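Local coordinates for protein UDP-N-acetylglucosamine 2-epimerase (Methanocaldococcus jannaschii, PDB 4NES) that probably catalyses the reversible epimerization at C-2 that converts UDP-N-acetylglucosamine into UDP-N-acetylmannosamine, the activated donor of ManNAc residues, at residues I14-I19 with V91-T96; R21-T26 with R356-L361; K180-N185 with F274-K279; E294-K299 with P312-V317. All coordinates share one frame; numbering follows the deposited sequence.

Interaction 1: I14-I19 with V91-T96; sequences IKLSPI and VVQGDT. With UDP (uridine-5'-diphosphate), chain C; UD1 (uridine-diphosphate-N-acetylglucosamine), chain B.
L16 and Q93 mark the closest backbone approach, their CA atoms 6.9 Å apart, where helix 14-19 runs over strand 91-93. The short axes come within 9.1 Å and their directions differ by 140°: the helix-on-sheet layer of the Rossmann-like N-terminal domain in a GT-B fold. L16 slides past V91 and Q93 in the opposite direction, its CG 3.8 Å from Q93 CB, while L16 CD2 meets V91 CG1. The Q93 chain leaves anti to its own nitrogen (chi1 -172°), then bends at chi2, laying the amide across the aliphatic run of K15; K15 CD sits 3.5 Å from Q93 NE2. The extended lysine carries NZ past the amide to salt bridges with E117 and E293, which probably balance its charge. A water accepts from Q93 NE2 and, weakly, from K15 NZ. Both ends of the contact reach ligand: I14 CD1 lies against the UDP ribose, and T96 CA is 3.3 Å from O7' of UDP-GlcNAc. P18 has no N-H to give, and the helix kinks there; the carbonyl of I14 instead receives S17 N and the hydroxyl of S17, OG to I14 O 2.8 Å.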
# COMPACT_ATOMS: atom_id res chain seq x y z
N ILE A 14 13.22 -9.74 -17.20
CA ILE A 14 14.17 -10.84 -17.06
C ILE A 14 13.64 -11.87 -16.06
O ILE A 14 13.62 -13.08 -16.35
CB ILE A 14 15.55 -10.29 -16.63
CG1 ILE A 14 16.15 -9.43 -17.75
CG2 ILE A 14 16.48 -11.43 -16.22
CD1 ILE A 14 17.30 -8.57 -17.29
N LYS A 15 13.17 -11.42 -14.90
CA LYS A 15 12.74 -12.34 -13.86
C LYS A 15 11.39 -13.00 -14.13
O LYS A 15 11.07 -14.03 -13.54
CB LYS A 15 12.78 -11.66 -12.48
CG LYS A 15 14.19 -11.62 -11.94
CD LYS A 15 14.31 -10.77 -10.68
CE LYS A 15 15.66 -10.97 -10.00
NZ LYS A 15 15.86 -10.06 -8.82
N LEU A 16 10.59 -12.41 -15.01
CA LEU A 16 9.33 -13.03 -15.43
C LEU A 16 9.52 -13.98 -16.60
O LEU A 16 8.65 -14.82 -16.86
CB LEU A 16 8.27 -11.98 -15.79
CG LEU A 16 7.66 -11.31 -14.57
CD1 LEU A 16 7.01 -9.98 -14.97
CD2 LEU A 16 6.65 -12.24 -13.87
N SER A 17 10.64 -13.88 -17.31
CA SER A 17 10.87 -14.75 -18.46
C SER A 17 10.74 -16.27 -18.17
O SER A 17 10.16 -16.99 -18.99
CB SER A 17 12.17 -14.40 -19.22
OG SER A 17 13.36 -14.74 -18.53
N PRO A 18 11.23 -16.75 -17.01
CA PRO A 18 11.02 -18.18 -16.74
C PRO A 18 9.57 -18.54 -16.48
O PRO A 18 9.16 -19.69 -16.74
CB PRO A 18 11.87 -18.44 -15.50
CG PRO A 18 12.92 -17.34 -15.51
CD PRO A 18 12.18 -16.15 -16.05
N ILE A 19 8.79 -17.60 -15.95
CA ILE A 19 7.36 -17.83 -15.75
C ILE A 19 6.63 -17.88 -17.09
O ILE A 19 5.79 -18.77 -17.34
CB ILE A 19 6.76 -16.76 -14.82
CG1 ILE A 19 7.26 -17.03 -13.40
CG2 ILE A 19 5.24 -16.78 -14.87
CD1 ILE A 19 7.07 -15.87 -12.45
N VAL A 91 -0.23 -11.43 -11.84
CA VAL A 91 1.13 -11.74 -11.42
C VAL A 91 1.99 -10.49 -11.54
O VAL A 91 2.01 -9.84 -12.59
CB VAL A 91 1.75 -12.86 -12.28
CG1 VAL A 91 3.21 -13.05 -11.95
CG2 VAL A 91 1.01 -14.18 -12.05
N VAL A 92 2.69 -10.14 -10.45
CA VAL A 92 3.66 -9.04 -10.46
C VAL A 92 4.95 -9.52 -9.84
O VAL A 92 4.94 -10.36 -8.94
CB VAL A 92 3.14 -7.80 -9.72
CG1 VAL A 92 2.03 -7.13 -10.54
CG2 VAL A 92 2.67 -8.15 -8.31
N GLN A 93 6.07 -8.98 -10.32
CA GLN A 93 7.38 -9.44 -9.89
C GLN A 93 8.18 -8.31 -9.29
O GLN A 93 8.47 -7.33 -9.97
CB GLN A 93 8.18 -10.01 -11.07
CG GLN A 93 9.51 -10.70 -10.70
CD GLN A 93 10.64 -9.74 -10.34
OE1 GLN A 93 10.92 -8.79 -11.06
NE2 GLN A 93 11.27 -9.99 -9.21
N GLY A 94 8.58 -8.47 -8.04
CA GLY A 94 9.56 -7.57 -7.45
C GLY A 94 9.01 -6.37 -6.70
O GLY A 94 8.11 -6.49 -5.85
N ASP A 95 9.56 -5.20 -7.00
CA ASP A 95 9.39 -4.07 -6.10
C ASP A 95 9.37 -2.69 -6.77
O ASP A 95 9.64 -1.67 -6.13
CB ASP A 95 10.47 -4.12 -5.03
CG ASP A 95 11.86 -4.18 -5.62
OD1 ASP A 95 12.03 -3.80 -6.80
OD2 ASP A 95 12.79 -4.61 -4.91
N THR A 96 9.03 -2.63 -8.05
CA THR A 96 8.97 -1.36 -8.76
C THR A 96 7.61 -0.71 -8.54
O THR A 96 6.69 -1.33 -8.00
CB THR A 96 9.20 -1.56 -10.26
OG1 THR A 96 8.11 -2.31 -10.80
CG2 THR A 96 10.50 -2.31 -10.50
N1 UDP C . 21.21 -6.12 -16.84
C2 UDP C . 21.30 -6.21 -18.19
N3 UDP C . 22.05 -5.33 -18.87
C4 UDP C . 22.74 -4.34 -18.27
C5 UDP C . 22.68 -4.21 -16.87
C6 UDP C . 21.88 -5.13 -16.18
O2 UDP C . 20.69 -7.10 -18.79
O4 UDP C . 23.50 -3.45 -19.02
C1' UDP C . 20.37 -7.02 -16.04
C2' UDP C . 21.00 -7.82 -15.02
O2' UDP C . 21.61 -8.95 -15.59
C3' UDP C . 19.89 -8.12 -14.10
C4' UDP C . 18.99 -6.98 -14.24
O4' UDP C . 19.49 -6.18 -15.29
O3' UDP C . 19.20 -9.30 -14.41
C5' UDP C . 18.93 -6.12 -13.03
O5' UDP C . 18.15 -4.96 -13.25
PA UDP C . 18.46 -3.58 -12.54
O1A UDP C . 18.16 -2.47 -13.52
O2A UDP C . 19.90 -3.57 -12.06
O3A UDP C . 17.44 -3.41 -11.34
PB UDP C . 17.30 -4.04 -9.91
O1B UDP C . 17.64 -5.52 -9.96
O2B UDP C . 18.20 -3.29 -8.96
O3B UDP C . 15.86 -3.79 -9.60
C1' UD1 B . 13.17 1.64 -11.62
C2' UD1 B . 12.74 1.04 -10.32
C3' UD1 B . 13.83 0.35 -9.66
C4' UD1 B . 14.50 -0.63 -10.52
C5' UD1 B . 14.86 -0.02 -11.85
C6' UD1 B . 15.36 -1.03 -12.82
C7' UD1 B . 10.85 2.34 -9.17
C8' UD1 B . 10.50 3.45 -8.22
N2' UD1 B . 12.26 2.11 -9.41
O1' UD1 B . 14.13 2.60 -11.37
O3' UD1 B . 13.34 -0.30 -8.47
O4' UD1 B . 15.68 -1.13 -9.90
O5' UD1 B . 13.72 0.58 -12.46
O6' UD1 B . 16.29 -0.55 -13.72
O7' UD1 B . 9.97 1.67 -9.72
N1 UD1 B . 14.81 6.41 -18.01
C2 UD1 B . 15.05 6.41 -19.33
N3 UD1 B . 14.58 5.43 -20.10
C4 UD1 B . 13.84 4.43 -19.58
C5 UD1 B . 13.57 4.40 -18.22
C6 UD1 B . 14.08 5.42 -17.43
O2 UD1 B . 15.71 7.29 -19.83
O4 UD1 B . 13.37 3.44 -20.39
C1B UD1 B . 15.34 7.48 -17.14
C2B UD1 B . 14.50 8.69 -17.06
O2' UD1 B . 15.31 9.83 -16.95
C3B UD1 B . 13.74 8.49 -15.85
C4B UD1 B . 14.74 7.84 -14.96
O4B UD1 B . 15.51 7.00 -15.80
O3B UD1 B . 13.21 9.67 -15.29
C5B UD1 B . 14.12 7.03 -13.89
O5B UD1 B . 13.17 6.09 -14.32
PA UD1 B . 12.26 5.36 -13.29
O1A UD1 B . 11.45 6.38 -12.55
O2A UD1 B . 11.41 4.38 -14.03
O3A UD1 B . 13.17 4.67 -12.22
PB UD1 B . 14.46 3.74 -12.41
O1B UD1 B . 15.64 4.50 -11.88
O2B UD1 B . 14.56 3.23 -13.82
O HOH W 1 13.35 -7.89 -8.70

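Interaction 2: R21-T26 with R356-L361; sequences RALEKT and RIVRIL
A22 and V358 meet carbon to carbon, and the flat groups, two guanidinium planes, stay off that interface. R21 turns its edge to E24: NE points within the guanidinium plane to E24 OE1 (3.0 Å, N-H...O angle 155°), reaching that oxygen from above the carboxylate plane. R21 NH2 makes the second bond of this side-on grip, a salt bridge of 2.8 Å to E24 OE2, met on its syn side. The carbonyls of L51 and N52 also take bonds from the arginine, which helps fix how the group is turned. On R356, I360 CD1 lies over one guanidinium face, offset toward the rim. The interface itself joins helix 10-23 to helix 353-363, the C-terminal helix, which in this GT-B fold packs back against the N-terminal domain; I357 and L361 touch F144 on strand 142-145. V358 carries the contact: with CG1 anti to the backbone N (chi1 174°), its two methyls divide the work: CG2 presses on A22 CB at 3.6 Å and on L23 CG, and CG1 meets L23 CD2 and, tip to tip, T26 CG2 at 4.1 Å. A type I turn from L23 to T26 brings that threonine round. L23 O accepts both T26 N, 3.0 Å, and T26 OG1, 2.8 Å, leaving the methyl of T26 facing the valine.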
# COMPACT_ATOMS: atom_id res chain seq x y z
N ARG A 21 8.09 -18.76 -19.92
CA ARG A 21 8.51 -20.04 -20.52
C ARG A 21 7.61 -21.18 -20.03
O ARG A 21 7.17 -22.05 -20.81
CB ARG A 21 9.96 -20.36 -20.18
CG ARG A 21 11.03 -19.56 -20.94
CD ARG A 21 11.15 -19.99 -22.40
NE ARG A 21 10.19 -19.30 -23.25
CZ ARG A 21 10.39 -18.08 -23.76
NH1 ARG A 21 11.51 -17.42 -23.51
NH2 ARG A 21 9.46 -17.52 -24.52
N ALA A 22 7.31 -21.16 -18.74
CA ALA A 22 6.47 -22.20 -18.15
C ALA A 22 5.02 -22.09 -18.61
O ALA A 22 4.40 -23.11 -18.94
CB ALA A 22 6.55 -22.16 -16.64
N LEU A 23 4.47 -20.88 -18.65
CA LEU A 23 3.11 -20.66 -19.12
C LEU A 23 2.90 -21.12 -20.57
O LEU A 23 1.81 -21.59 -20.92
CB LEU A 23 2.72 -19.19 -19.01
CG LEU A 23 2.46 -18.68 -17.60
CD1 LEU A 23 2.42 -17.15 -17.57
CD2 LEU A 23 1.16 -19.25 -17.06
N GLU A 24 3.93 -20.97 -21.39
CA GLU A 24 3.86 -21.38 -22.80
C GLU A 24 3.65 -22.88 -22.97
O GLU A 24 3.20 -23.32 -24.02
CB GLU A 24 5.12 -20.95 -23.55
CG GLU A 24 5.18 -19.47 -23.84
CD GLU A 24 6.55 -19.07 -24.36
OE1 GLU A 24 7.45 -19.93 -24.35
OE2 GLU A 24 6.71 -17.91 -24.77
N LYS A 25 3.98 -23.65 -21.95
CA LYS A 25 3.82 -25.11 -22.01
C LYS A 25 2.48 -25.56 -21.45
O LYS A 25 2.26 -26.76 -21.26
CB LYS A 25 4.92 -25.79 -21.20
CG LYS A 25 6.32 -25.45 -21.66
CD LYS A 25 7.36 -26.12 -20.78
CE LYS A 25 8.77 -25.84 -21.29
NZ LYS A 25 9.08 -24.38 -21.36
N THR A 26 1.58 -24.61 -21.20
CA THR A 26 0.28 -24.93 -20.62
C THR A 26 -0.86 -24.47 -21.51
O THR A 26 -0.65 -23.80 -22.52
CB THR A 26 0.08 -24.25 -19.25
OG1 THR A 26 -0.18 -22.85 -19.43
CG2 THR A 26 1.29 -24.44 -18.36
N ARG A 356 7.61 -24.11 -10.97
CA ARG A 356 6.93 -24.36 -9.69
C ARG A 356 5.84 -23.32 -9.43
O ARG A 356 4.74 -23.66 -8.99
CB ARG A 356 7.94 -24.38 -8.54
CG ARG A 356 7.30 -24.43 -7.15
CD ARG A 356 7.14 -25.84 -6.61
NE ARG A 356 6.91 -25.82 -5.17
CZ ARG A 356 5.73 -25.97 -4.58
NH1 ARG A 356 4.66 -26.20 -5.30
NH2 ARG A 356 5.64 -25.90 -3.25
N ILE A 357 6.14 -22.06 -9.73
CA ILE A 357 5.17 -20.98 -9.59
C ILE A 357 3.93 -21.22 -10.44
O ILE A 357 2.80 -21.11 -9.95
CB ILE A 357 5.81 -19.64 -9.95
CG1 ILE A 357 6.76 -19.22 -8.83
CG2 ILE A 357 4.74 -18.55 -10.15
CD1 ILE A 357 7.68 -18.06 -9.21
N VAL A 358 4.13 -21.61 -11.70
CA VAL A 358 2.99 -21.88 -12.57
C VAL A 358 2.18 -23.09 -12.09
O VAL A 358 0.95 -23.08 -12.16
CB VAL A 358 3.45 -22.03 -14.04
CG1 VAL A 358 2.30 -22.46 -14.94
CG2 VAL A 358 4.00 -20.71 -14.55
N ARG A 359 2.85 -24.13 -11.59
CA ARG A 359 2.13 -25.27 -11.02
C ARG A 359 1.27 -24.86 -9.83
O ARG A 359 0.11 -25.24 -9.73
CB ARG A 359 3.10 -26.40 -10.63
CG ARG A 359 2.38 -27.64 -10.10
CD ARG A 359 3.39 -28.71 -9.66
NE ARG A 359 2.75 -29.79 -8.90
CZ ARG A 359 2.24 -30.88 -9.46
NH1 ARG A 359 2.28 -31.05 -10.77
NH2 ARG A 359 1.68 -31.82 -8.69
N ILE A 360 1.84 -24.05 -8.93
CA ILE A 360 1.08 -23.59 -7.77
C ILE A 360 -0.15 -22.78 -8.18
O ILE A 360 -1.23 -22.97 -7.61
CB ILE A 360 1.97 -22.78 -6.79
CG1 ILE A 360 2.99 -23.71 -6.14
CG2 ILE A 360 1.13 -22.08 -5.71
CD1 ILE A 360 4.17 -23.01 -5.47
N LEU A 361 0.01 -21.90 -9.16
CA LEU A 361 -1.11 -21.08 -9.60
C LEU A 361 -2.16 -21.94 -10.30
O LEU A 361 -3.35 -21.66 -10.21
CB LEU A 361 -0.65 -19.96 -10.52
CG LEU A 361 0.25 -18.91 -9.87
CD1 LEU A 361 0.71 -17.92 -10.94
CD2 LEU A 361 -0.48 -18.19 -8.74

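Interaction 3: K180-N185 with F274-K279; sequences KIAEKN and FLMLEK. With UDP (uridine-5'-diphosphate), chain C.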
# COMPACT_ATOMS: atom_id res chain seq x y z
N LYS A 180 24.31 -20.43 -21.20
CA LYS A 180 24.83 -21.27 -22.27
C LYS A 180 24.45 -20.73 -23.66
O LYS A 180 25.24 -20.84 -24.60
CB LYS A 180 24.47 -22.75 -22.10
CG LYS A 180 23.00 -23.08 -22.27
CD LYS A 180 22.78 -24.60 -22.24
CE LYS A 180 22.28 -25.08 -20.88
NZ LYS A 180 21.95 -26.53 -20.86
N ILE A 181 23.28 -20.11 -23.78
CA ILE A 181 22.90 -19.43 -25.02
C ILE A 181 23.88 -18.31 -25.36
O ILE A 181 24.37 -18.21 -26.49
CB ILE A 181 21.48 -18.83 -24.95
CG1 ILE A 181 20.43 -19.93 -24.75
CG2 ILE A 181 21.17 -18.03 -26.21
CD1 ILE A 181 18.99 -19.43 -24.79
N ALA A 182 24.17 -17.48 -24.37
CA ALA A 182 25.12 -16.39 -24.53
C ALA A 182 26.49 -16.91 -24.95
O ALA A 182 27.08 -16.42 -25.92
CB ALA A 182 25.22 -15.59 -23.24
N GLU A 183 26.98 -17.92 -24.24
CA GLU A 183 28.29 -18.50 -24.51
C GLU A 183 28.42 -19.06 -25.92
O GLU A 183 29.50 -19.02 -26.51
CB GLU A 183 28.60 -19.60 -23.49
CG GLU A 183 28.83 -19.11 -22.07
CD GLU A 183 28.83 -20.24 -21.06
OE1 GLU A 183 28.38 -21.36 -21.41
OE2 GLU A 183 29.26 -20.02 -19.92
N LYS A 184 27.33 -19.59 -26.47
CA LYS A 184 27.39 -20.26 -27.78
C LYS A 184 26.95 -19.37 -28.94
O LYS A 184 26.86 -19.83 -30.07
CB LYS A 184 26.58 -21.55 -27.80
CG LYS A 184 27.00 -22.57 -26.75
CD LYS A 184 28.51 -22.64 -26.61
CE LYS A 184 28.92 -23.65 -25.56
NZ LYS A 184 28.58 -25.04 -25.97
N ASN A 185 26.67 -18.10 -28.65
CA ASN A 185 26.26 -17.19 -29.71
C ASN A 185 27.41 -16.32 -30.19
O ASN A 185 28.03 -15.61 -29.40
CB ASN A 185 25.11 -16.29 -29.26
CG ASN A 185 24.56 -15.46 -30.40
OD1 ASN A 185 24.97 -14.31 -30.59
ND2 ASN A 185 23.67 -16.05 -31.18
N PHE A 274 25.19 -8.94 -21.07
CA PHE A 274 25.53 -8.61 -19.69
C PHE A 274 25.96 -9.84 -18.89
O PHE A 274 26.87 -9.75 -18.07
CB PHE A 274 24.39 -7.87 -18.98
CG PHE A 274 24.84 -7.14 -17.77
CD1 PHE A 274 25.62 -6.00 -17.90
CD2 PHE A 274 24.55 -7.61 -16.50
CE1 PHE A 274 26.08 -5.32 -16.78
CE2 PHE A 274 25.00 -6.92 -15.37
CZ PHE A 274 25.77 -5.79 -15.52
N LEU A 275 25.32 -10.98 -19.13
CA LEU A 275 25.73 -12.22 -18.47
C LEU A 275 27.18 -12.54 -18.78
O LEU A 275 27.93 -12.98 -17.91
CB LEU A 275 24.85 -13.39 -18.92
CG LEU A 275 23.46 -13.45 -18.30
CD1 LEU A 275 22.69 -14.56 -19.01
CD2 LEU A 275 23.53 -13.72 -16.80
N MSE A 276 27.59 -12.32 -20.02
CA MSE A 276 28.99 -12.52 -20.38
C MSE A 276 29.92 -11.56 -19.64
O MSE A 276 30.99 -11.96 -19.17
CB MSE A 276 29.16 -12.39 -21.89
CG MSE A 276 28.62 -13.57 -22.68
SE MSE A 276 29.50 -15.24 -22.20
CE MSE A 276 31.32 -14.78 -22.72
N LEU A 277 29.52 -10.30 -19.52
CA LEU A 277 30.32 -9.37 -18.75
C LEU A 277 30.41 -9.78 -17.28
O LEU A 277 31.47 -9.70 -16.68
CB LEU A 277 29.76 -7.95 -18.87
CG LEU A 277 29.93 -7.30 -20.24
CD1 LEU A 277 29.14 -6.01 -20.27
CD2 LEU A 277 31.41 -7.03 -20.55
N GLU A 278 29.30 -10.24 -16.70
CA GLU A 278 29.34 -10.68 -15.31
C GLU A 278 30.22 -11.91 -15.14
O GLU A 278 31.08 -11.94 -14.24
CB GLU A 278 27.93 -11.02 -14.82
CG GLU A 278 27.01 -9.83 -14.69
CD GLU A 278 25.61 -10.25 -14.31
OE1 GLU A 278 25.10 -11.24 -14.87
OE2 GLU A 278 25.01 -9.60 -13.44
N LYS A 279 30.01 -12.91 -15.99
CA LYS A 279 30.68 -14.19 -15.83
C LYS A 279 32.19 -14.02 -15.86
O LYS A 279 32.92 -14.71 -15.16
CB LYS A 279 30.25 -15.15 -16.94
CG LYS A 279 30.87 -16.54 -16.81
CD LYS A 279 30.50 -17.43 -17.99
CE LYS A 279 31.12 -18.82 -17.82
NZ LYS A 279 32.61 -18.79 -17.91
N1 UDP C . 21.21 -6.12 -16.84
C2 UDP C . 21.30 -6.21 -18.19
N3 UDP C . 22.05 -5.33 -18.87
C4 UDP C . 22.74 -4.34 -18.27
C5 UDP C . 22.68 -4.21 -16.87
C6 UDP C . 21.88 -5.13 -16.18
O2 UDP C . 20.69 -7.10 -18.79
O4 UDP C . 23.50 -3.45 -19.02
C1' UDP C . 20.37 -7.02 -16.04
C2' UDP C . 21.00 -7.82 -15.02
O2' UDP C . 21.61 -8.95 -15.59
C3' UDP C . 19.89 -8.12 -14.10
C4' UDP C . 18.99 -6.98 -14.24
O4' UDP C . 19.49 -6.18 -15.29
O3' UDP C . 19.20 -9.30 -14.41
C5' UDP C . 18.93 -6.12 -13.03
O5' UDP C . 18.15 -4.96 -13.25
PA UDP C . 18.46 -3.58 -12.54
O1A UDP C . 18.16 -2.47 -13.52
O2A UDP C . 19.90 -3.57 -12.06
O3A UDP C . 17.44 -3.41 -11.34
PB UDP C . 17.30 -4.04 -9.91
O1B UDP C . 17.64 -5.52 -9.96
O2B UDP C . 18.20 -3.29 -8.96
O3B UDP C . 15.86 -3.79 -9.60
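A182 and M276 meet where helix 170-183, which leads from the last strand of the N-terminal sheet into the C-terminal domain, packs on helix 271-280. A182 CB touches CG of M276, a selenomethionine, at 4.0 Å. The M276 chain then bends at chi2 and chi3, bringing SE to 3.9 Å from E183 CG, with the two side chains crossing at about a right angle; V188, R189 and F192 cover M276 from the next helix. At the solvent-facing end E183 reaches over K279, its OE2 only 3.1 Å from K279 CE. The lysine turns at chi4 (-67°), and NZ stays 4.1 Å from E183 OE2, beyond a salt bridge though the charges probably still attract. In this GT-B enzyme helix 271-280 also lines the nucleotide cleft. F274 lays one ring face under the uracil of UDP, with UDP C5 3.4 Å above the ring plane over its centre and F274 CD1 3.3 Å from UDP C4. An alanine in place of F274 would take away that surface and is likely to let the uracil tilt or shift. F274 CD2 also reaches the ribose, 3.4 Å from UDP O2'.

Interaction 4: E294-K299 with P312-V317; sequences EACILK and PETVEV. With UDP (uridine-5'-diphosphate), chain C.
C296 meets T314 and V317 where helix 289-298 passes the short helix 313-316, both in the Rossmann-like C-terminal domain of the GT-B fold. C296 CB lies 4.0 Å from T314 CG2, and C296 SG reaches 4.3 Å to V317 CG2, an apolar and rather small interface. Two residues earlier on the same helix, the extended E294 receives the UDP ribose with both oxygens, UDP O2' giving to E294 OE1 and UDP O3' to E294 OE2, each at 2.7 Å, as in many nucleotide-sugar enzymes of this fold. A glutamine in its place would probably lose one acceptor and leave one ribose hydroxyl without its mate. Further out, Y271 OH bonds E294 OE2, and the carboxylate of E278 lies close to OE1, which may favour a proton on one of the pair. Past the helix K299 closes a Schellman motif. T314 takes chi1 62°, which sends OG1 to R311 O and N320 ND2 and turns CG2 onto the cysteine.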
# COMPACT_ATOMS: atom_id res chain seq x y z
N GLU A 294 22.95 -12.49 -9.39
CA GLU A 294 23.71 -13.08 -10.49
C GLU A 294 25.18 -13.27 -10.16
O GLU A 294 25.76 -14.30 -10.51
CB GLU A 294 23.52 -12.26 -11.76
CG GLU A 294 22.09 -12.37 -12.25
CD GLU A 294 21.71 -11.34 -13.28
OE1 GLU A 294 22.42 -10.32 -13.43
OE2 GLU A 294 20.68 -11.55 -13.95
N ALA A 295 25.78 -12.30 -9.48
CA ALA A 295 27.17 -12.42 -9.06
C ALA A 295 27.33 -13.67 -8.19
O ALA A 295 28.25 -14.46 -8.37
CB ALA A 295 27.61 -11.18 -8.30
N CYS A 296 26.38 -13.87 -7.28
CA CYS A 296 26.44 -15.01 -6.39
C CYS A 296 26.31 -16.32 -7.18
O CYS A 296 27.08 -17.28 -6.99
CB CYS A 296 25.33 -14.89 -5.34
SG CYS A 296 25.30 -16.21 -4.11
N ILE A 297 25.34 -16.36 -8.09
CA ILE A 297 25.08 -17.54 -8.90
C ILE A 297 26.27 -17.90 -9.79
O ILE A 297 26.63 -19.08 -9.92
CB ILE A 297 23.82 -17.30 -9.75
CG1 ILE A 297 22.58 -17.20 -8.85
CG2 ILE A 297 23.66 -18.40 -10.81
CD1 ILE A 297 21.39 -16.50 -9.50
N LEU A 298 26.90 -16.88 -10.37
CA LEU A 298 28.01 -17.06 -11.29
C LEU A 298 29.35 -17.25 -10.59
O LEU A 298 30.38 -17.44 -11.26
CB LEU A 298 28.10 -15.87 -12.24
CG LEU A 298 26.90 -15.71 -13.16
CD1 LEU A 298 26.96 -14.38 -13.91
CD2 LEU A 298 26.84 -16.88 -14.14
N LYS A 299 29.35 -17.20 -9.25
CA LYS A 299 30.55 -17.36 -8.43
C LYS A 299 31.59 -16.27 -8.71
O LYS A 299 32.80 -16.54 -8.79
CB LYS A 299 31.20 -18.74 -8.63
CG LYS A 299 30.25 -19.90 -8.51
CD LYS A 299 29.65 -20.02 -7.13
CE LYS A 299 28.70 -21.21 -7.09
NZ LYS A 299 27.94 -21.30 -5.82
N PRO A 312 20.33 -10.62 1.94
CA PRO A 312 21.42 -10.80 2.90
C PRO A 312 22.06 -12.17 2.79
O PRO A 312 23.15 -12.33 3.31
CB PRO A 312 20.71 -10.66 4.25
CG PRO A 312 19.30 -11.05 3.96
CD PRO A 312 19.04 -10.48 2.62
N GLU A 313 21.39 -13.12 2.13
CA GLU A 313 21.94 -14.46 1.97
C GLU A 313 23.26 -14.41 1.20
O GLU A 313 24.16 -15.20 1.44
CB GLU A 313 20.92 -15.39 1.30
CG GLU A 313 19.45 -15.13 1.73
CD GLU A 313 18.84 -13.96 0.99
OE1 GLU A 313 19.57 -13.38 0.17
OE2 GLU A 313 17.62 -13.61 1.20
N THR A 314 23.40 -13.44 0.29
CA THR A 314 24.65 -13.30 -0.46
C THR A 314 25.81 -12.89 0.44
O THR A 314 26.95 -13.30 0.22
CB THR A 314 24.51 -12.28 -1.59
OG1 THR A 314 24.22 -10.99 -1.04
CG2 THR A 314 23.41 -12.69 -2.55
N VAL A 315 25.53 -12.07 1.45
CA VAL A 315 26.55 -11.70 2.42
C VAL A 315 26.78 -12.87 3.36
O VAL A 315 27.93 -13.20 3.68
CB VAL A 315 26.14 -10.44 3.22
CG1 VAL A 315 27.17 -10.12 4.29
CG2 VAL A 315 25.97 -9.25 2.28
N GLU A 316 25.69 -13.53 3.76
CA GLU A 316 25.74 -14.66 4.70
C GLU A 316 26.62 -15.82 4.17
O GLU A 316 27.40 -16.39 4.92
CB GLU A 316 24.31 -15.11 5.12
CG GLU A 316 23.40 -13.97 5.75
CD GLU A 316 22.09 -14.43 6.45
OE1 GLU A 316 22.19 -15.01 7.55
OE2 GLU A 316 20.95 -14.21 5.92
N VAL A 317 26.54 -16.12 2.87
CA VAL A 317 27.34 -17.21 2.29
C VAL A 317 28.76 -16.79 1.89
O VAL A 317 29.58 -17.64 1.51
CB VAL A 317 26.64 -17.91 1.09
CG1 VAL A 317 25.26 -18.40 1.49
CG2 VAL A 317 26.56 -16.99 -0.12
N1 UDP C . 21.21 -6.12 -16.84
C2 UDP C . 21.30 -6.21 -18.19
N3 UDP C . 22.05 -5.33 -18.87
C4 UDP C . 22.74 -4.34 -18.27
C5 UDP C . 22.68 -4.21 -16.87
C6 UDP C . 21.88 -5.13 -16.18
O2 UDP C . 20.69 -7.10 -18.79
O4 UDP C . 23.50 -3.45 -19.02
C1' UDP C . 20.37 -7.02 -16.04
C2' UDP C . 21.00 -7.82 -15.02
O2' UDP C . 21.61 -8.95 -15.59
C3' UDP C . 19.89 -8.12 -14.10
C4' UDP C . 18.99 -6.98 -14.24
O4' UDP C . 19.49 -6.18 -15.29
O3' UDP C . 19.20 -9.30 -14.41
C5' UDP C . 18.93 -6.12 -13.03
O5' UDP C . 18.15 -4.96 -13.25
PA UDP C . 18.46 -3.58 -12.54
O1A UDP C . 18.16 -2.47 -13.52
O2A UDP C . 19.90 -3.57 -12.06
O3A UDP C . 17.44 -3.41 -11.34
PB UDP C . 17.30 -4.04 -9.91
O1B UDP C . 17.64 -5.52 -9.96
O2B UDP C . 18.20 -3.29 -8.96
O3B UDP C . 15.86 -3.79 -9.60

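From the N terminus, helix 10-23 enters two contacts in succession. Interaction 1 closes the first loop, within the N-terminal domain, when strand 89-93 arrives. Interaction 2 opens before that closure and ends only at the C-terminal helix, so the two cross; they touch directly, I19 with V358 and I357, and V91 with L361. Inside the long span of interaction 2 lie interactions 3 and 4, one after the other: 180-185 with 274-279 joins the linking helix to the C-terminal domain, and 294-299 with 312-317 stays within it. These two pack together through E278 and L298. Interactions 1, 3 and 4 all reach the UDP between the domains, while interaction 2 lies away from the nucleotide.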